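Local coordinates for protein calmodulin, putative (Toxoplasma gondii, PDB 6TJ6) that probably binds calcium ions through EF-hand motifs, as members of the calmodulin family generally do, at residues G21-I32 and L47-F56; F77-V88 and G122-V130. All coordinates share one frame; numbering follows the deposited sequence.

Contact 1 of 2, residues G21-I32 and L47-F56; sequences GEISGRDLVLAI and LPMSMAWPDF
I23 and M51 face each other as an antiparallel hydrogen-bonded pair. I23 N donates to M51 O and M51 N to I23 O, each at 2.9 Å, and the short strands 22-24 and 50-52 run at 158° to one another, consistent with the antiparallel link between paired EF-hand loops, 47-56 standing in the partner's place.

At one end, S24 turns OG anti to its own N (chi1 178°), and the hydroxyl reaches M49 O at 3.2 Å, well tilted from the carbonyl plane. At the other end a water donates to G21 O (2.6 Å) and accepts from W53 N (2.7 Å). Within 47-56, A52 N, at a helix N-cap, donates to D55 OD2.

Apolar contacts fill the side of I23 and M51. With CG anti to N (chi1 -174°), L28 directs CD1 to M51 SD at 4.0 Å and also to the F56 ring. I32 slides past F56, its CG1 at the ring edge near CE1 (3.9 Å), whereas A31 CB approaches the same ring obliquely. L47 crosses V29 at about a right angle, CD1 against CG2, and meets I32 CD1 tip to tip.

E22, with D16, D18 and D20, is a calcium ligand seen in a structure of this protein; none is bound to this chain, and E22 OE1 forms a salt bridge to a basic side chain of another protein's chain. I23 rests on F12 and F56 on V8 of helix 7-15, while I32, L47 and M51 pack on W59 of helix 53-64.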
loop_
_atom_site.group_PDB
_atom_site.type_symbol
_atom_site.label_atom_id
_atom_site.label_comp_id
_atom_site.label_asym_id
_atom_site.label_seq_id
_atom_site.Cartn_x
_atom_site.Cartn_y
_atom_site.Cartn_z
ATOM N N GLY A 21 -12.067 0.032 -2.355
ATOM C CA GLY A 21 -12.209 -1.410 -2.380
ATOM C C GLY A 21 -12.684 -1.964 -3.700
ATOM O O GLY A 21 -13.133 -3.111 -3.754
ATOM N N GLU A 22 -12.603 -1.175 -4.770
ATOM C CA GLU A 22 -13.073 -1.567 -6.088
ATOM C C GLU A 22 -12.023 -1.210 -7.125
ATOM O O GLU A 22 -11.434 -0.126 -7.074
ATOM C CB GLU A 22 -14.396 -0.871 -6.446
ATOM C CG GLU A 22 -15.482 -1.009 -5.398
ATOM C CD GLU A 22 -16.475 -2.103 -5.720
ATOM O OE1 GLU A 22 -17.569 -2.108 -5.115
ATOM O OE2 GLU A 22 -16.166 -2.951 -6.583
ATOM N N ILE A 23 -11.786 -2.122 -8.060
ATOM C CA ILE A 23 -10.973 -1.846 -9.236
ATOM C C ILE A 23 -11.885 -1.885 -10.454
ATOM O O ILE A 23 -12.703 -2.800 -10.601
ATOM C CB ILE A 23 -9.804 -2.837 -9.381
ATOM C CG1 ILE A 23 -8.886 -2.767 -8.161
ATOM C CG2 ILE A 23 -8.991 -2.495 -10.593
ATOM C CD1 ILE A 23 -7.540 -3.425 -8.385
ATOM N N SER A 24 -11.744 -0.889 -11.326
ATOM C CA SER A 24 -12.717 -0.673 -12.385
ATOM C C SER A 24 -12.022 -0.138 -13.627
ATOM O O SER A 24 -11.032 0.594 -13.539
ATOM C CB SER A 24 -13.809 0.302 -11.928
ATOM O OG SER A 24 -14.734 0.569 -12.964
ATOM N N GLY A 25 -12.559 -0.516 -14.788
ATOM C CA GLY A 25 -12.093 0.044 -16.047
ATOM C C GLY A 25 -10.668 -0.361 -16.370
ATOM O O GLY A 25 -10.239 -1.493 -16.113
ATOM N N ARG A 26 -9.924 0.591 -16.941
ATOM C CA ARG A 26 -8.551 0.329 -17.358
ATOM C C ARG A 26 -7.728 -0.247 -16.215
ATOM O O ARG A 26 -7.017 -1.244 -16.395
ATOM C CB ARG A 26 -7.912 1.617 -17.882
ATOM C CG ARG A 26 -6.766 1.412 -18.862
ATOM N N ASP A 27 -7.841 0.353 -15.024
ATOM C CA ASP A 27 -7.111 -0.142 -13.861
ATOM C C ASP A 27 -7.267 -1.650 -13.704
ATOM O O ASP A 27 -6.277 -2.358 -13.483
ATOM C CB ASP A 27 -7.574 0.583 -12.594
ATOM C CG ASP A 27 -7.241 2.065 -12.615
ATOM O OD1 ASP A 27 -8.176 2.888 -12.537
ATOM O OD2 ASP A 27 -6.044 2.405 -12.722
ATOM N N LEU A 28 -8.495 -2.163 -13.860
ATOM C CA LEU A 28 -8.718 -3.605 -13.786
ATOM C C LEU A 28 -7.728 -4.346 -14.670
ATOM O O LEU A 28 -6.874 -5.093 -14.173
ATOM C CB LEU A 28 -10.163 -3.936 -14.168
ATOM C CG LEU A 28 -10.642 -5.384 -14.011
ATOM C CD1 LEU A 28 -10.063 -6.044 -12.762
ATOM C CD2 LEU A 28 -12.161 -5.442 -13.975
ATOM N N VAL A 29 -7.774 -4.085 -15.979
ATOM C CA VAL A 29 -6.837 -4.737 -16.891
ATOM C C VAL A 29 -5.409 -4.508 -16.421
ATOM O O VAL A 29 -4.610 -5.451 -16.326
ATOM C CB VAL A 29 -7.050 -4.240 -18.333
ATOM C CG1 VAL A 29 -5.969 -4.791 -19.246
ATOM C CG2 VAL A 29 -8.426 -4.646 -18.829
ATOM N N LEU A 30 -5.090 -3.266 -16.051
ATOM C CA LEU A 30 -3.747 -2.958 -15.571
ATOM C C LEU A 30 -3.372 -3.856 -14.401
ATOM O O LEU A 30 -2.333 -4.530 -14.433
ATOM C CB LEU A 30 -3.652 -1.479 -15.188
ATOM C CG LEU A 30 -3.134 -0.546 -16.288
ATOM C CD1 LEU A 30 -3.699 -0.907 -17.658
ATOM C CD2 LEU A 30 -3.453 0.900 -15.947
ATOM N N ALA A 31 -4.240 -3.925 -13.385
ATOM C CA ALA A 31 -3.979 -4.813 -12.258
ATOM C C ALA A 31 -3.635 -6.209 -12.752
ATOM O O ALA A 31 -2.581 -6.762 -12.409
ATOM C CB ALA A 31 -5.187 -4.852 -11.320
ATOM N N ILE A 32 -4.476 -6.758 -13.633
ATOM C CA ILE A 32 -4.222 -8.094 -14.155
ATOM C C ILE A 32 -2.855 -8.140 -14.822
ATOM O O ILE A 32 -2.000 -8.968 -14.476
ATOM C CB ILE A 32 -5.347 -8.517 -15.116
ATOM C CG1 ILE A 32 -6.675 -8.584 -14.361
ATOM C CG2 ILE A 32 -5.029 -9.855 -15.756
ATOM C CD1 ILE A 32 -7.888 -8.793 -15.249
ATOM N N LEU A 47 -14.857 -9.242 -18.861
ATOM C CA LEU A 47 -14.630 -8.680 -17.538
ATOM C C LEU A 47 -15.839 -7.857 -17.100
ATOM O O LEU A 47 -16.465 -7.183 -17.927
ATOM C CB LEU A 47 -13.373 -7.806 -17.529
ATOM C CG LEU A 47 -12.022 -8.518 -17.620
ATOM C CD1 LEU A 47 -10.892 -7.501 -17.687
ATOM C CD2 LEU A 47 -11.830 -9.460 -16.441
ATOM N N PRO A 48 -16.201 -7.893 -15.816
ATOM C CA PRO A 48 -17.354 -7.111 -15.351
ATOM C C PRO A 48 -17.051 -5.625 -15.274
ATOM O O PRO A 48 -15.919 -5.205 -15.535
ATOM C CB PRO A 48 -17.635 -7.699 -13.963
ATOM C CG PRO A 48 -16.310 -8.206 -13.503
ATOM C CD PRO A 48 -15.610 -8.708 -14.740
ATOM N N MET A 49 -18.056 -4.823 -14.911
ATOM C CA MET A 49 -17.849 -3.382 -14.799
ATOM C C MET A 49 -16.778 -3.062 -13.763
ATOM O O MET A 49 -15.883 -2.244 -14.008
ATOM C CB MET A 49 -19.163 -2.682 -14.449
ATOM C CG MET A 49 -20.139 -2.564 -15.611
ATOM S SD MET A 49 -20.974 -0.966 -15.607
ATOM C CE MET A 49 -22.159 -1.184 -16.931
ATOM N N SER A 50 -16.845 -3.710 -12.601
ATOM C CA SER A 50 -15.866 -3.497 -11.545
ATOM C C SER A 50 -15.748 -4.766 -10.712
ATOM O O SER A 50 -16.597 -5.661 -10.775
ATOM C CB SER A 50 -16.243 -2.297 -10.669
ATOM O OG SER A 50 -17.464 -2.521 -9.987
ATOM N N MET A 51 -14.676 -4.833 -9.925
ATOM C CA MET A 51 -14.396 -5.979 -9.071
ATOM C C MET A 51 -14.015 -5.503 -7.678
ATOM O O MET A 51 -13.149 -4.635 -7.531
ATOM C CB MET A 51 -13.260 -6.840 -9.636
ATOM C CG MET A 51 -13.615 -7.709 -10.827
ATOM S SD MET A 51 -12.281 -8.885 -11.138
ATOM C CE MET A 51 -12.726 -9.516 -12.750
ATOM N N ALA A 52 -14.658 -6.075 -6.665
ATOM C CA ALA A 52 -14.138 -6.006 -5.310
ATOM C C ALA A 52 -13.088 -7.102 -5.125
ATOM O O ALA A 52 -12.845 -7.918 -6.019
ATOM C CB ALA A 52 -15.274 -6.131 -4.296
ATOM N N TRP A 53 -12.451 -7.129 -3.954
ATOM C CA TRP A 53 -11.372 -8.091 -3.719
ATOM C C TRP A 53 -11.777 -9.547 -3.924
ATOM O O TRP A 53 -11.004 -10.289 -4.550
ATOM C CB TRP A 53 -10.785 -7.911 -2.313
ATOM C CG TRP A 53 -9.945 -9.092 -1.903
ATOM C CD1 TRP A 53 -10.209 -9.987 -0.903
ATOM C CD2 TRP A 53 -8.724 -9.527 -2.515
ATOM N NE1 TRP A 53 -9.215 -10.937 -0.844
ATOM C CE2 TRP A 53 -8.293 -10.678 -1.824
ATOM C CE3 TRP A 53 -7.947 -9.047 -3.576
ATOM C CZ2 TRP A 53 -7.119 -11.355 -2.158
ATOM C CZ3 TRP A 53 -6.785 -9.723 -3.909
ATOM C CH2 TRP A 53 -6.382 -10.865 -3.203
ATOM N N PRO A 54 -12.916 -10.033 -3.412
ATOM C CA PRO A 54 -13.271 -11.437 -3.687
ATOM C C PRO A 54 -13.331 -11.754 -5.172
ATOM O O PRO A 54 -12.785 -12.778 -5.611
ATOM C CB PRO A 54 -14.641 -11.585 -3.011
ATOM C CG PRO A 54 -14.622 -10.574 -1.915
ATOM C CD PRO A 54 -13.881 -9.403 -2.489
ATOM N N ASP A 55 -13.957 -10.874 -5.960
ATOM C CA ASP A 55 -14.033 -11.071 -7.405
ATOM C C ASP A 55 -12.644 -11.154 -8.026
ATOM O O ASP A 55 -12.364 -12.053 -8.828
ATOM C CB ASP A 55 -14.830 -9.935 -8.051
ATOM C CG ASP A 55 -16.133 -9.657 -7.337
ATOM O OD1 ASP A 55 -16.849 -10.623 -7.005
ATOM O OD2 ASP A 55 -16.438 -8.467 -7.102
ATOM N N PHE A 56 -11.762 -10.214 -7.671
ATOM C CA PHE A 56 -10.439 -10.162 -8.286
ATOM C C PHE A 56 -9.597 -11.369 -7.893
ATOM O O PHE A 56 -8.911 -11.956 -8.740
ATOM C CB PHE A 56 -9.733 -8.862 -7.896
ATOM C CG PHE A 56 -8.386 -8.677 -8.543
ATOM C CD1 PHE A 56 -8.288 -8.372 -9.896
ATOM C CD2 PHE A 56 -7.222 -8.780 -7.794
ATOM C CE1 PHE A 56 -7.055 -8.189 -10.499
ATOM C CE2 PHE A 56 -5.983 -8.597 -8.388
ATOM C CZ PHE A 56 -5.899 -8.300 -9.746
HETATM O O HOH W 1 -12.755 -5.169 -2.129
#

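Contact 2 of 2, residues F77-V88 and G122-V130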
loop_
_atom_site.group_PDB
_atom_site.type_symbol
_atom_site.label_atom_id
_atom_site.label_comp_id
_atom_site.label_asym_id
_atom_site.label_seq_id
_atom_site.Cartn_x
_atom_site.Cartn_y
_atom_site.Cartn_z
ATOM N N PHE A 77 9.004 -13.128 -24.998
ATOM C CA PHE A 77 10.331 -12.592 -25.295
ATOM C C PHE A 77 11.032 -13.406 -26.376
ATOM O O PHE A 77 11.726 -12.846 -27.233
ATOM C CB PHE A 77 11.185 -12.553 -24.030
ATOM C CG PHE A 77 11.076 -11.272 -23.256
ATOM C CD1 PHE A 77 11.633 -10.100 -23.740
ATOM C CD2 PHE A 77 10.431 -11.245 -22.031
ATOM C CE1 PHE A 77 11.539 -8.922 -23.025
ATOM C CE2 PHE A 77 10.333 -10.071 -21.310
ATOM C CZ PHE A 77 10.888 -8.907 -21.806
ATOM N N LYS A 78 10.864 -14.732 -26.352
ATOM C CA LYS A 78 11.588 -15.589 -27.287
ATOM C C LYS A 78 11.176 -15.352 -28.735
ATOM O O LYS A 78 11.934 -15.700 -29.647
ATOM C CB LYS A 78 11.383 -17.062 -26.924
ATOM C CG LYS A 78 12.405 -17.990 -27.563
ATOM C CD LYS A 78 11.920 -19.426 -27.616
ATOM C CE LYS A 78 12.901 -20.309 -28.378
ATOM N NZ LYS A 78 12.423 -20.651 -29.748
ATOM N N ALA A 79 9.998 -14.769 -28.968
ATOM C CA ALA A 79 9.593 -14.429 -30.327
ATOM C C ALA A 79 10.514 -13.396 -30.959
ATOM O O ALA A 79 10.610 -13.337 -32.189
ATOM C CB ALA A 79 8.153 -13.916 -30.334
ATOM N N PHE A 80 11.195 -12.586 -30.148
ATOM C CA PHE A 80 12.136 -11.590 -30.639
ATOM C C PHE A 80 13.580 -11.994 -30.368
ATOM O O PHE A 80 14.480 -11.152 -30.425
ATOM C CB PHE A 80 11.825 -10.229 -30.022
ATOM C CG PHE A 80 10.370 -9.870 -30.072
ATOM C CD1 PHE A 80 9.807 -9.367 -31.234
ATOM C CD2 PHE A 80 9.561 -10.048 -28.960
ATOM C CE1 PHE A 80 8.465 -9.041 -31.286
ATOM C CE2 PHE A 80 8.217 -9.726 -29.003
ATOM C CZ PHE A 80 7.668 -9.220 -30.169
ATOM N N ASP A 81 13.811 -13.272 -30.066
ATOM C CA ASP A 81 15.161 -13.809 -29.911
ATOM C C ASP A 81 15.652 -14.229 -31.292
ATOM O O ASP A 81 15.582 -15.394 -31.690
ATOM C CB ASP A 81 15.163 -14.971 -28.925
ATOM C CG ASP A 81 16.546 -15.280 -28.387
ATOM O OD1 ASP A 81 17.543 -14.857 -29.009
ATOM O OD2 ASP A 81 16.630 -15.949 -27.338
ATOM N N ARG A 82 16.147 -13.242 -32.043
ATOM C CA ARG A 82 16.654 -13.509 -33.386
ATOM C C ARG A 82 17.850 -14.449 -33.344
ATOM O O ARG A 82 17.863 -15.490 -34.014
ATOM C CB ARG A 82 17.022 -12.196 -34.075
ATOM C CG ARG A 82 15.838 -11.504 -34.706
ATOM C CD ARG A 82 16.124 -10.052 -35.030
ATOM N NE ARG A 82 15.195 -9.168 -34.330
ATOM C CZ ARG A 82 13.906 -9.049 -34.633
ATOM N NH1 ARG A 82 13.381 -9.759 -35.623
ATOM N NH2 ARG A 82 13.136 -8.221 -33.941
ATOM N N SER A 83 18.865 -14.100 -32.556
ATOM C CA SER A 83 20.052 -14.933 -32.414
ATOM C C SER A 83 19.762 -16.276 -31.757
ATOM O O SER A 83 20.624 -17.160 -31.805
ATOM C CB SER A 83 21.114 -14.184 -31.608
ATOM O OG SER A 83 22.088 -15.074 -31.095
ATOM N N ASN A 84 18.583 -16.446 -31.159
ATOM C CA ASN A 84 18.213 -17.674 -30.453
ATOM C C ASN A 84 19.275 -18.051 -29.422
ATOM O O ASN A 84 19.772 -19.178 -29.379
ATOM C CB ASN A 84 17.962 -18.821 -31.435
ATOM C CG ASN A 84 16.495 -19.207 -31.516
ATOM O OD1 ASN A 84 15.613 -18.413 -31.195
ATOM N ND2 ASN A 84 16.232 -20.437 -31.943
ATOM N N ASP A 85 19.623 -17.078 -28.577
ATOM C CA ASP A 85 20.647 -17.256 -27.554
ATOM C C ASP A 85 20.132 -16.887 -26.168
ATOM O O ASP A 85 20.932 -16.604 -25.271
ATOM C CB ASP A 85 21.889 -16.426 -27.891
ATOM C CG ASP A 85 21.563 -14.963 -28.131
ATOM O OD1 ASP A 85 20.379 -14.585 -28.004
ATOM O OD2 ASP A 85 22.489 -14.189 -28.455
ATOM N N GLY A 86 18.816 -16.877 -25.978
ATOM C CA GLY A 86 18.253 -16.414 -24.727
ATOM C C GLY A 86 18.390 -14.928 -24.497
ATOM O O GLY A 86 18.395 -14.490 -23.344
ATOM N N THR A 87 18.506 -14.135 -25.563
ATOM C CA THR A 87 18.720 -12.700 -25.436
ATOM C C THR A 87 17.827 -11.942 -26.409
ATOM O O THR A 87 17.455 -12.455 -27.467
ATOM C CB THR A 87 20.180 -12.305 -25.702
ATOM O OG1 THR A 87 20.450 -12.383 -27.107
ATOM C CG2 THR A 87 21.151 -13.208 -24.953
ATOM N N VAL A 88 17.494 -10.703 -26.040
ATOM C CA VAL A 88 16.825 -9.767 -26.935
ATOM C C VAL A 88 17.555 -8.432 -26.870
ATOM O O VAL A 88 18.174 -8.088 -25.858
ATOM C CB VAL A 88 15.325 -9.581 -26.602
ATOM C CG1 VAL A 88 14.580 -10.904 -26.694
ATOM C CG2 VAL A 88 15.144 -8.940 -25.230
ATOM N N GLY A 122 24.114 -4.647 -24.286
ATOM C CA GLY A 122 23.183 -4.441 -25.378
ATOM C C GLY A 122 22.186 -5.557 -25.569
ATOM O O GLY A 122 21.276 -5.419 -26.396
ATOM N N LYS A 123 22.332 -6.657 -24.842
ATOM C CA LYS A 123 21.431 -7.795 -24.851
ATOM C C LYS A 123 20.686 -7.855 -23.524
ATOM O O LYS A 123 21.043 -7.189 -22.549
ATOM C CB LYS A 123 22.211 -9.092 -25.099
ATOM C CG LYS A 123 22.146 -9.610 -26.527
ATOM C CD LYS A 123 22.214 -8.501 -27.557
ATOM C CE LYS A 123 21.578 -8.956 -28.860
ATOM N NZ LYS A 123 21.618 -7.901 -29.905
ATOM N N ILE A 124 19.628 -8.661 -23.499
ATOM C CA ILE A 124 18.839 -8.891 -22.294
ATOM C C ILE A 124 18.569 -10.382 -22.190
ATOM O O ILE A 124 17.963 -10.968 -23.094
ATOM C CB ILE A 124 17.515 -8.108 -22.308
ATOM C CG1 ILE A 124 17.776 -6.601 -22.277
ATOM C CG2 ILE A 124 16.637 -8.531 -21.136
ATOM C CD1 ILE A 124 16.511 -5.770 -22.200
ATOM N N GLN A 125 18.993 -10.991 -21.083
ATOM C CA GLN A 125 18.793 -12.423 -20.895
ATOM C C GLN A 125 17.321 -12.810 -20.785
ATOM O O GLN A 125 17.013 -14.006 -20.799
ATOM C CB GLN A 125 19.554 -12.891 -19.651
ATOM C CG GLN A 125 21.043 -12.555 -19.651
ATOM C CD GLN A 125 21.852 -13.414 -20.610
ATOM O OE1 GLN A 125 21.658 -13.365 -21.823
ATOM N NE2 GLN A 125 22.767 -14.205 -20.063
ATOM N N TYR A 126 16.422 -11.826 -20.708
ATOM C CA TYR A 126 14.979 -11.937 -20.481
ATOM C C TYR A 126 14.521 -13.090 -19.585
ATOM O O TYR A 126 13.638 -12.885 -18.748
ATOM C CB TYR A 126 14.217 -11.955 -21.819
ATOM C CG TYR A 126 14.398 -13.126 -22.767
ATOM C CD1 TYR A 126 13.735 -14.330 -22.558
ATOM C CD2 TYR A 126 15.160 -12.994 -23.921
ATOM C CE1 TYR A 126 13.871 -15.386 -23.443
ATOM C CE2 TYR A 126 15.297 -14.044 -24.812
ATOM C CZ TYR A 126 14.653 -15.238 -24.567
ATOM O OH TYR A 126 14.786 -16.288 -25.448
ATOM N N ALA A 127 15.081 -14.293 -19.727
ATOM C CA ALA A 127 14.758 -15.354 -18.777
ATOM C C ALA A 127 15.173 -14.953 -17.366
ATOM O O ALA A 127 14.348 -14.907 -16.444
ATOM C CB ALA A 127 15.432 -16.663 -19.190
ATOM N N ASN A 128 16.460 -14.641 -17.188
ATOM C CA ASN A 128 16.936 -14.101 -15.918
ATOM C C ASN A 128 16.169 -12.841 -15.538
ATOM O O ASN A 128 15.858 -12.621 -14.361
ATOM C CB ASN A 128 18.435 -13.811 -16.013
ATOM C CG ASN A 128 19.081 -13.603 -14.658
ATOM O OD1 ASN A 128 18.616 -14.125 -13.646
ATOM N ND2 ASN A 128 20.169 -12.840 -14.635
ATOM N N PHE A 129 15.833 -12.014 -16.528
ATOM C CA PHE A 129 15.127 -10.765 -16.262
ATOM C C PHE A 129 13.701 -11.026 -15.784
ATOM O O PHE A 129 13.263 -10.467 -14.771
ATOM C CB PHE A 129 15.149 -9.897 -17.522
ATOM C CG PHE A 129 14.182 -8.753 -17.501
ATOM C CD1 PHE A 129 14.341 -7.703 -16.611
ATOM C CD2 PHE A 129 13.128 -8.713 -18.400
ATOM C CE1 PHE A 129 13.450 -6.641 -16.605
ATOM C CE2 PHE A 129 12.237 -7.657 -18.399
ATOM C CZ PHE A 129 12.398 -6.619 -17.501
ATOM N N VAL A 130 12.964 -11.890 -16.488
ATOM C CA VAL A 130 11.599 -12.206 -16.069
ATOM C C VAL A 130 11.600 -12.859 -14.691
ATOM O O VAL A 130 10.738 -12.567 -13.850
ATOM C CB VAL A 130 10.903 -13.089 -17.123
ATOM C CG1 VAL A 130 9.630 -13.698 -16.559
ATOM C CG2 VAL A 130 10.582 -12.268 -18.364
#
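The Y126 ring spans the contact and ends in a hydrogen bond from OH to D81 OD2 of 2.7 Å. The donor sits on the anti side of OD2, and the carboxylate and ring planes stand 89° apart. Y126 places CG between its backbone N and carbonyl carbon (chi1 66°), which carries the ring between F77 and the backbone of G86: F77 CB lies over one face, 3.7 Å from the centroid, and G86 O over the opposite one. The CH-pi contact is mutual, since Y126 CB stands over the F77 face at 3.8 Å from that centroid. The two rings are within 8° of parallel but slid so far apart that they barely overlap.

D81, S83, D85 and T87 fit the pattern of an EF-hand loop, with no metal bound here, and both segments belong to an EF-hand pair. D81 is held at both oxygens: OD1 accepts D85 N on its syn side at 3.1 Å, while OD2 takes the tyrosine hydroxyl and weak bonds from G86 N and T87 N. Where such pairs join their loops, V88 N reaches I124 O at 3.0 Å and the return bond from I124 N to V88 O is weak.

Beyond the loop, F77 CE2 touches V130 CG2 at 3.7 Å, and F77 CZ meets the edge of the F129 ring. Y126 also leans on I74 of helix 69-78, and I124 on L93 of helix 90-100. F77 and F129 pack against side chains of another protein's chain, and F80 stacks its ring on an aromatic side chain of that kind.

Overall arrangement
Contacts 1 and 2 both join a probable EF-hand loop to the start of a later strand and helix; contact 1 adds helix 26-32, contact 2 the end of helix 69-78. They lie on opposite sides of the chain's centre, 32 Å apart between centres and about 13 Å between nearest atoms, and follow in series through helices 53-64 and 69-78. In contact 1, which is partly buried, two sound backbone bonds align the strands, with aliphatic side chains, a methionine sulfur and one phenylalanine on one face and serines on the other. Contact 2 is more buried, one of its two strand bonds is weak, and aromatic rings plus a tyrosine-aspartate bond carry the join. Each also reaches another protein's chain, contact 1 by charge and contact 2 by aromatic packing.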